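Protein BIM1 (Saccharomyces cerevisiae, PDB 4E61) binds microtubules and their plus ends as an EB1-family (MAPRE) protein of mitotic spindle orientation that dimerises through its C-terminal EB1-like part. Local coordinates at the interface of chains A and B. Coordinates in Å, arbitrary orientation; residue numbers count along the deposited sequence, not the author numbering. Chains: chain A/B, Protein BIM1.

Contact 1: the interface of chains A and B. Residues chain A 44-45, 48, 99; chain B 40-41, 44-45, 48.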
# COMPACT_ATOMS: atom_id res chain seq x y z
N TYR A 44 -3.89 -8.56 -1.42
CA TYR A 44 -5.03 -8.50 -0.51
C TYR A 44 -6.37 -8.20 -1.20
O TYR A 44 -7.40 -8.73 -0.76
CB TYR A 44 -4.75 -7.75 0.82
CG TYR A 44 -4.54 -6.25 0.75
CD1 TYR A 44 -5.59 -5.39 0.42
CD2 TYR A 44 -3.34 -5.67 1.16
CE1 TYR A 44 -5.41 -4.01 0.37
CE2 TYR A 44 -3.15 -4.29 1.14
CZ TYR A 44 -4.20 -3.46 0.76
OH TYR A 44 -4.03 -2.09 0.72
N PHE A 45 -6.35 -7.49 -2.36
CA PHE A 45 -7.55 -7.27 -3.18
C PHE A 45 -8.03 -8.57 -3.80
O PHE A 45 -9.24 -8.83 -3.79
CB PHE A 45 -7.37 -6.17 -4.24
CG PHE A 45 -7.64 -4.77 -3.75
CD1 PHE A 45 -8.06 -4.53 -2.45
CD2 PHE A 45 -7.50 -3.68 -4.60
CE1 PHE A 45 -8.30 -3.23 -2.00
CE2 PHE A 45 -7.78 -2.38 -4.16
CZ PHE A 45 -8.14 -2.16 -2.85
N LEU A 48 -9.89 -10.66 -1.21
CA LEU A 48 -11.23 -10.09 -0.97
C LEU A 48 -12.20 -10.49 -2.09
O LEU A 48 -13.35 -10.86 -1.81
CB LEU A 48 -11.16 -8.56 -0.84
CG LEU A 48 -10.55 -8.07 0.49
CD1 LEU A 48 -10.01 -6.65 0.36
CD2 LEU A 48 -11.56 -8.23 1.70
N THR A 99 -16.09 -2.89 3.47
CA THR A 99 -14.79 -2.68 2.84
C THR A 99 -14.95 -1.96 1.51
O THR A 99 -14.18 -1.05 1.21
CB THR A 99 -13.78 -3.88 2.95
OG1 THR A 99 -13.04 -4.09 1.75
CG2 THR A 99 -14.38 -5.14 3.41
N GLU B 40 -4.92 3.58 3.32
CA GLU B 40 -5.71 2.54 2.66
C GLU B 40 -5.38 1.18 3.28
O GLU B 40 -6.29 0.43 3.63
CB GLU B 40 -5.35 2.45 1.17
CG GLU B 40 -5.91 3.53 0.27
CD GLU B 40 -5.54 3.37 -1.20
OE1 GLU B 40 -5.29 2.23 -1.65
OE2 GLU B 40 -5.51 4.41 -1.91
N ARG B 41 -4.07 0.89 3.44
CA ARG B 41 -3.51 -0.35 3.99
C ARG B 41 -4.01 -0.63 5.40
O ARG B 41 -4.33 -1.78 5.69
CB ARG B 41 -1.98 -0.31 3.92
CG ARG B 41 -1.24 -1.58 4.28
CD ARG B 41 0.09 -1.18 4.85
NE ARG B 41 0.98 -2.31 5.01
CZ ARG B 41 1.18 -2.95 6.15
NH1 ARG B 41 0.53 -2.58 7.25
NH2 ARG B 41 2.01 -3.98 6.20
N TYR B 44 -7.86 -1.67 4.97
CA TYR B 44 -8.03 -3.01 4.42
C TYR B 44 -7.50 -4.09 5.31
O TYR B 44 -8.13 -5.15 5.40
CB TYR B 44 -7.46 -3.11 3.02
CG TYR B 44 -8.20 -2.26 2.02
CD1 TYR B 44 -9.50 -2.57 1.64
CD2 TYR B 44 -7.58 -1.17 1.41
CE1 TYR B 44 -10.19 -1.79 0.71
CE2 TYR B 44 -8.26 -0.39 0.48
CZ TYR B 44 -9.57 -0.70 0.14
OH TYR B 44 -10.24 0.06 -0.79
N PHE B 45 -6.39 -3.83 6.01
CA PHE B 45 -5.80 -4.77 6.97
C PHE B 45 -6.74 -4.98 8.15
O PHE B 45 -6.82 -6.09 8.66
CB PHE B 45 -4.41 -4.29 7.44
CG PHE B 45 -3.24 -4.80 6.62
CD1 PHE B 45 -2.05 -5.18 7.23
CD2 PHE B 45 -3.34 -4.92 5.23
CE1 PHE B 45 -0.98 -5.66 6.46
CE2 PHE B 45 -2.27 -5.39 4.47
CZ PHE B 45 -1.10 -5.78 5.10
N LEU B 48 -9.66 -7.38 6.81
CA LEU B 48 -9.12 -8.72 6.68
C LEU B 48 -8.92 -9.30 8.07
O LEU B 48 -9.22 -10.48 8.27
CB LEU B 48 -7.81 -8.71 5.88
CG LEU B 48 -7.98 -8.47 4.39
CD1 LEU B 48 -6.74 -7.86 3.80
CD2 LEU B 48 -8.39 -9.72 3.67
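A:Tyr44 and B:Tyr44 cross at about a right angle where helix 2-63 of one chain meets that of the other. CB of B:Tyr44 packs on one face of the A:Tyr44 ring, near its CE1, 3.5 Å away. The two tyrosines differ in their first torsion. In A:Tyr44, CG sits between the backbone N and the carbonyl carbon (chi1 69°), which sends the ring across to the other helix; in B:Tyr44, CG is anti to the carbonyl carbon (chi1 -65°), and the ring turns toward A:Phe45. There A:Phe45 meets it edge to face, the planes at 86°, with CE1 3.5 Å above the centre of the tyrosine ring. The hydroxyl OG1 of A:Thr99, from helix 84-101, lies in plane at the edge of the same ring, 3.8 Å from CE1 of B:Tyr44. B:Phe45 points its edge at the same face of A:Tyr44 that B:Tyr44 covers, toward the CD2 side, its CE2 3.5 Å from CD2, again with the planes steeply crossed. B:Leu48 reaches A:Tyr44 from nearer the backbone, its CD1 3.6 Å from the tyrosine CB, while CD2 meets CD2 of A:Leu48 tip to tip at 4.0 Å. The phenol OH of A:Tyr44 ends over the backbone of B:Arg41, 3.7 Å from CA. This interlocking of aromatic rings and leucines joins the chains where the last turn of helix 84-101 returns to the paired long helices, and so helps hold the EB1-like dimer together.

Contact 2: the interface of chains A and B. Residues chain A 50-51, 54-55, 58, 88-89; chain B 88, 91-92, 95.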
# COMPACT_ATOMS: atom_id res chain seq x y z
N ASP A 50 -11.90 -13.20 -4.08
CA ASP A 50 -12.12 -14.64 -3.88
C ASP A 50 -13.11 -14.92 -2.73
O ASP A 50 -13.93 -15.85 -2.83
CB ASP A 50 -10.80 -15.36 -3.63
CG ASP A 50 -9.84 -15.39 -4.80
OD1 ASP A 50 -10.29 -15.12 -5.95
OD2 ASP A 50 -8.63 -15.67 -4.58
N ILE A 51 -13.06 -14.10 -1.65
CA ILE A 51 -14.00 -14.27 -0.55
C ILE A 51 -15.40 -13.83 -1.03
O ILE A 51 -16.37 -14.51 -0.70
CB ILE A 51 -13.55 -13.64 0.79
CG1 ILE A 51 -12.34 -14.40 1.34
CG2 ILE A 51 -14.67 -13.66 1.83
CD1 ILE A 51 -11.62 -13.69 2.55
N LEU A 54 -16.96 -16.62 -3.22
CA LEU A 54 -17.33 -17.70 -2.32
C LEU A 54 -18.62 -17.37 -1.54
O LEU A 54 -19.51 -18.21 -1.46
CB LEU A 54 -16.16 -18.02 -1.37
CG LEU A 54 -16.42 -19.03 -0.24
CD1 LEU A 54 -16.65 -20.46 -0.77
CD2 LEU A 54 -15.34 -18.99 0.79
N VAL A 55 -18.73 -16.14 -1.01
CA VAL A 55 -19.90 -15.68 -0.24
C VAL A 55 -21.14 -15.68 -1.11
O VAL A 55 -22.16 -16.24 -0.68
CB VAL A 55 -19.63 -14.32 0.45
CG1 VAL A 55 -20.93 -13.58 0.80
CG2 VAL A 55 -18.78 -14.53 1.69
N THR A 58 -22.15 -19.45 -2.32
CA THR A 58 -22.84 -20.23 -1.30
C THR A 58 -24.17 -19.64 -0.88
O THR A 58 -25.01 -20.39 -0.41
CB THR A 58 -21.97 -20.80 -0.17
OG1 THR A 58 -22.15 -20.10 1.06
CG2 THR A 58 -20.52 -21.00 -0.55
N PHE A 88 -23.32 -16.88 9.38
CA PHE A 88 -21.90 -16.67 9.17
C PHE A 88 -21.67 -16.04 7.81
O PHE A 88 -20.95 -15.05 7.73
CB PHE A 88 -21.11 -17.98 9.32
CG PHE A 88 -19.62 -17.82 9.19
CD1 PHE A 88 -18.86 -17.42 10.27
CD2 PHE A 88 -18.98 -18.02 7.97
CE1 PHE A 88 -17.47 -17.27 10.15
CE2 PHE A 88 -17.60 -17.84 7.85
CZ PHE A 88 -16.86 -17.48 8.94
N VAL A 89 -22.32 -16.58 6.75
CA VAL A 89 -22.22 -16.07 5.38
C VAL A 89 -22.63 -14.60 5.34
O VAL A 89 -21.94 -13.81 4.70
CB VAL A 89 -22.96 -16.96 4.33
CG1 VAL A 89 -23.01 -16.29 2.97
CG2 VAL A 89 -22.29 -18.32 4.20
N PHE B 88 -17.38 -24.33 5.23
CA PHE B 88 -17.35 -22.97 4.73
C PHE B 88 -16.25 -22.18 5.43
O PHE B 88 -15.46 -21.53 4.76
CB PHE B 88 -18.71 -22.29 4.88
CG PHE B 88 -18.76 -20.90 4.27
CD1 PHE B 88 -18.97 -20.72 2.91
CD2 PHE B 88 -18.56 -19.77 5.06
CE1 PHE B 88 -18.96 -19.44 2.34
CE2 PHE B 88 -18.56 -18.49 4.49
CZ PHE B 88 -18.76 -18.33 3.13
N LYS B 91 -12.97 -23.12 4.02
CA LYS B 91 -12.82 -22.59 2.67
C LYS B 91 -12.31 -21.13 2.75
O LYS B 91 -11.38 -20.78 2.02
CB LYS B 91 -14.14 -22.67 1.91
CG LYS B 91 -14.39 -24.02 1.24
CD LYS B 91 -15.75 -24.10 0.52
CE LYS B 91 -16.67 -25.10 1.18
NZ LYS B 91 -18.02 -25.11 0.57
N VAL B 92 -12.88 -20.31 3.67
CA VAL B 92 -12.48 -18.92 3.92
C VAL B 92 -11.04 -18.88 4.43
O VAL B 92 -10.26 -18.04 3.98
CB VAL B 92 -13.44 -18.15 4.90
CG1 VAL B 92 -13.02 -16.68 5.06
CG2 VAL B 92 -14.89 -18.25 4.44
N ILE B 95 -8.62 -19.41 1.66
CA ILE B 95 -8.48 -18.20 0.85
C ILE B 95 -7.53 -17.21 1.55
O ILE B 95 -6.63 -16.69 0.88
CB ILE B 95 -9.82 -17.54 0.42
CG1 ILE B 95 -10.64 -18.48 -0.48
CG2 ILE B 95 -9.55 -16.17 -0.28
CD1 ILE B 95 -12.13 -18.03 -0.71
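The ring of B:Phe88 carries A:Val89 on one face, the methyl CG2 lying 3.6 Å above the plane and offset toward the rim as a CH-pi contact. Over the opposite face lies CG2 of B:Val92, from its own helix, about 3.6 Å above the ring plane. At its edge, in plane, comes CE2 of A:Phe88, and CE2 of B:Phe88 lies likewise in plane at the edge of the A:Phe88 ring; the two rings meet rim to rim, CD2 to CD2 at 3.4 Å. This is the four-helix bundle of the EB1 C-terminal dimer, built from the two long helices and the two C-terminal helices. In B:Phe88, CG is anti to the backbone N (chi1 -175°), which carries the ring in among the side chains of chain A. Around its CE1 end gather CG of A:Leu54 at 3.6 Å, the two side chains running antiparallel alongside, and the methyl CG2 of A:Thr58, also 3.6 Å from CE1. A:Leu54 forks beyond CG. Its CD2 branch touches CD1 of B:Ile95 at 3.7 Å and CG2 of B:Val92 at 3.8 Å, whereas CD1 rests beside the aliphatic CD of B:Lys91. Farther along, CG2 of B:Ile95 wedges between CB of A:Asp50 and CG1 of A:Ile51, 3.7 Å from the latter.

Contact 3: the interface of chains A and B. Residues chain A 13, 16-17, 19-20; chain B 12-13, 16, 20.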
# COMPACT_ATOMS: atom_id res chain seq x y z
N LEU A 13 28.93 24.39 -5.39
CA LEU A 13 28.48 23.61 -6.54
C LEU A 13 28.65 22.11 -6.33
O LEU A 13 27.69 21.36 -6.55
CB LEU A 13 29.12 24.09 -7.86
CG LEU A 13 28.81 23.25 -9.13
CD1 LEU A 13 27.31 23.24 -9.48
CD2 LEU A 13 29.67 23.68 -10.28
N SER A 16 26.24 20.94 -3.80
CA SER A 16 24.88 20.83 -4.33
C SER A 16 24.70 19.62 -5.26
O SER A 16 23.62 19.03 -5.26
CB SER A 16 24.39 22.15 -4.93
OG SER A 16 24.92 22.39 -6.22
N GLN A 17 25.77 19.19 -5.98
CA GLN A 17 25.76 18.00 -6.83
C GLN A 17 25.67 16.72 -5.97
O GLN A 17 25.18 15.69 -6.44
CB GLN A 17 27.01 17.96 -7.72
CG GLN A 17 27.02 18.94 -8.91
CD GLN A 17 28.43 19.14 -9.49
OE1 GLN A 17 29.46 19.00 -8.81
NE2 GLN A 17 28.51 19.50 -10.77
N THR A 19 24.00 16.74 -2.93
CA THR A 19 22.62 16.72 -2.46
C THR A 19 21.72 16.15 -3.57
O THR A 19 20.92 15.26 -3.27
CB THR A 19 22.16 17.98 -1.71
OG1 THR A 19 21.35 18.80 -2.54
CG2 THR A 19 23.26 18.73 -0.98
N ILE A 20 21.92 16.54 -4.86
CA ILE A 20 21.11 15.91 -5.92
C ILE A 20 21.30 14.38 -5.89
O ILE A 20 20.30 13.67 -5.90
CB ILE A 20 21.07 16.55 -7.36
CG1 ILE A 20 21.69 15.68 -8.44
CG2 ILE A 20 21.48 18.02 -7.45
CD1 ILE A 20 20.71 15.20 -9.43
N GLU B 12 26.15 26.93 -13.55
CA GLU B 12 26.00 25.53 -13.20
C GLU B 12 25.41 25.39 -11.80
O GLU B 12 24.61 24.48 -11.58
CB GLU B 12 27.33 24.78 -13.33
CG GLU B 12 27.16 23.26 -13.43
CD GLU B 12 26.04 22.77 -14.33
OE1 GLU B 12 26.15 22.94 -15.57
OE2 GLU B 12 25.04 22.25 -13.79
N LEU B 13 25.76 26.32 -10.88
CA LEU B 13 25.25 26.32 -9.52
C LEU B 13 23.76 26.62 -9.48
O LEU B 13 23.04 25.88 -8.81
CB LEU B 13 26.04 27.24 -8.58
CG LEU B 13 25.52 27.38 -7.15
CD1 LEU B 13 25.69 26.08 -6.34
CD2 LEU B 13 26.16 28.53 -6.45
N SER B 16 21.89 23.73 -10.80
CA SER B 16 21.86 22.67 -9.79
C SER B 16 20.79 22.94 -8.72
O SER B 16 20.08 22.02 -8.33
CB SER B 16 23.23 22.51 -9.13
OG SER B 16 24.00 21.50 -9.77
N ILE B 20 17.56 20.61 -7.50
CA ILE B 20 17.24 20.40 -6.08
C ILE B 20 15.78 20.81 -5.79
O ILE B 20 15.08 20.10 -5.07
CB ILE B 20 18.30 21.06 -5.13
CG1 ILE B 20 19.59 20.21 -5.10
CG2 ILE B 20 17.75 21.27 -3.71
CD1 ILE B 20 20.85 20.95 -4.80
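A:Ile20 and B:Ile20 face each other across the parallel coiled coil of the two helices 2-63, the branch methyl CG2 of A:Ile20 lying 3.7 Å from CG1 of B:Ile20. The tip of B:Ile20 passes farther over chain A, its CD1 3.7 Å from CB of A:Ser16, and its side chain crosses that of A:Thr19 at about a right angle. The other apolar centre is formed by the leucines. A:Leu13 brings its CD1 branch down on the main chain of chain B, 3.7 Å from CA of B:Leu13. In return, CD1 of B:Leu13 approaches CA of A:Leu13. Between these two apolar groups lie the serines, small polar residues within the core. The hydroxyl OG of A:Ser16 is 3.4 Å from CB of B:Ser16, a packing contact. With OG set between the backbone N and the carbonyl carbon (chi1 78°), it turns back along its own helix and gives a hydrogen bond to the carbonyl O of A:Leu13 at 3.0 Å. It approaches that O at 120° to the C=O bond, 25° off the carbonyl plane. An alanine here removes the hydroxyl, and would probably leave the carbonyl of A:Leu13 to its backbone neighbour, N of A:Gln17, and open a small gap beside CB of B:Ser16. At the rim, the aliphatic part of B:Glu12 covers A:Leu13, with CG 4.0 Å from CD1. The aliphatic CG of A:Gln17 lies near the hydroxyl of B:Ser16.

All three contacts involve helix 2-63, which runs from the coiled coil of contact 3 into the C-terminal packing of contacts 1 and 2. The C-alpha centres of contacts 1 and 2 are about 16 Å apart; contact 3 lies about 42 Å from contact 1 and 57 Å from contact 2. Contact 1 adds the end of helix 84-101 through A:Thr99, whereas contact 2 draws on the C-terminal helices of both chains. The dimer is two-fold overall: contact 2 repeats with the chains exchanged, while contacts 1 and 3 straddle the axis with some side chains turned differently in the two copies. Together they hold the chains together along the dimer's length.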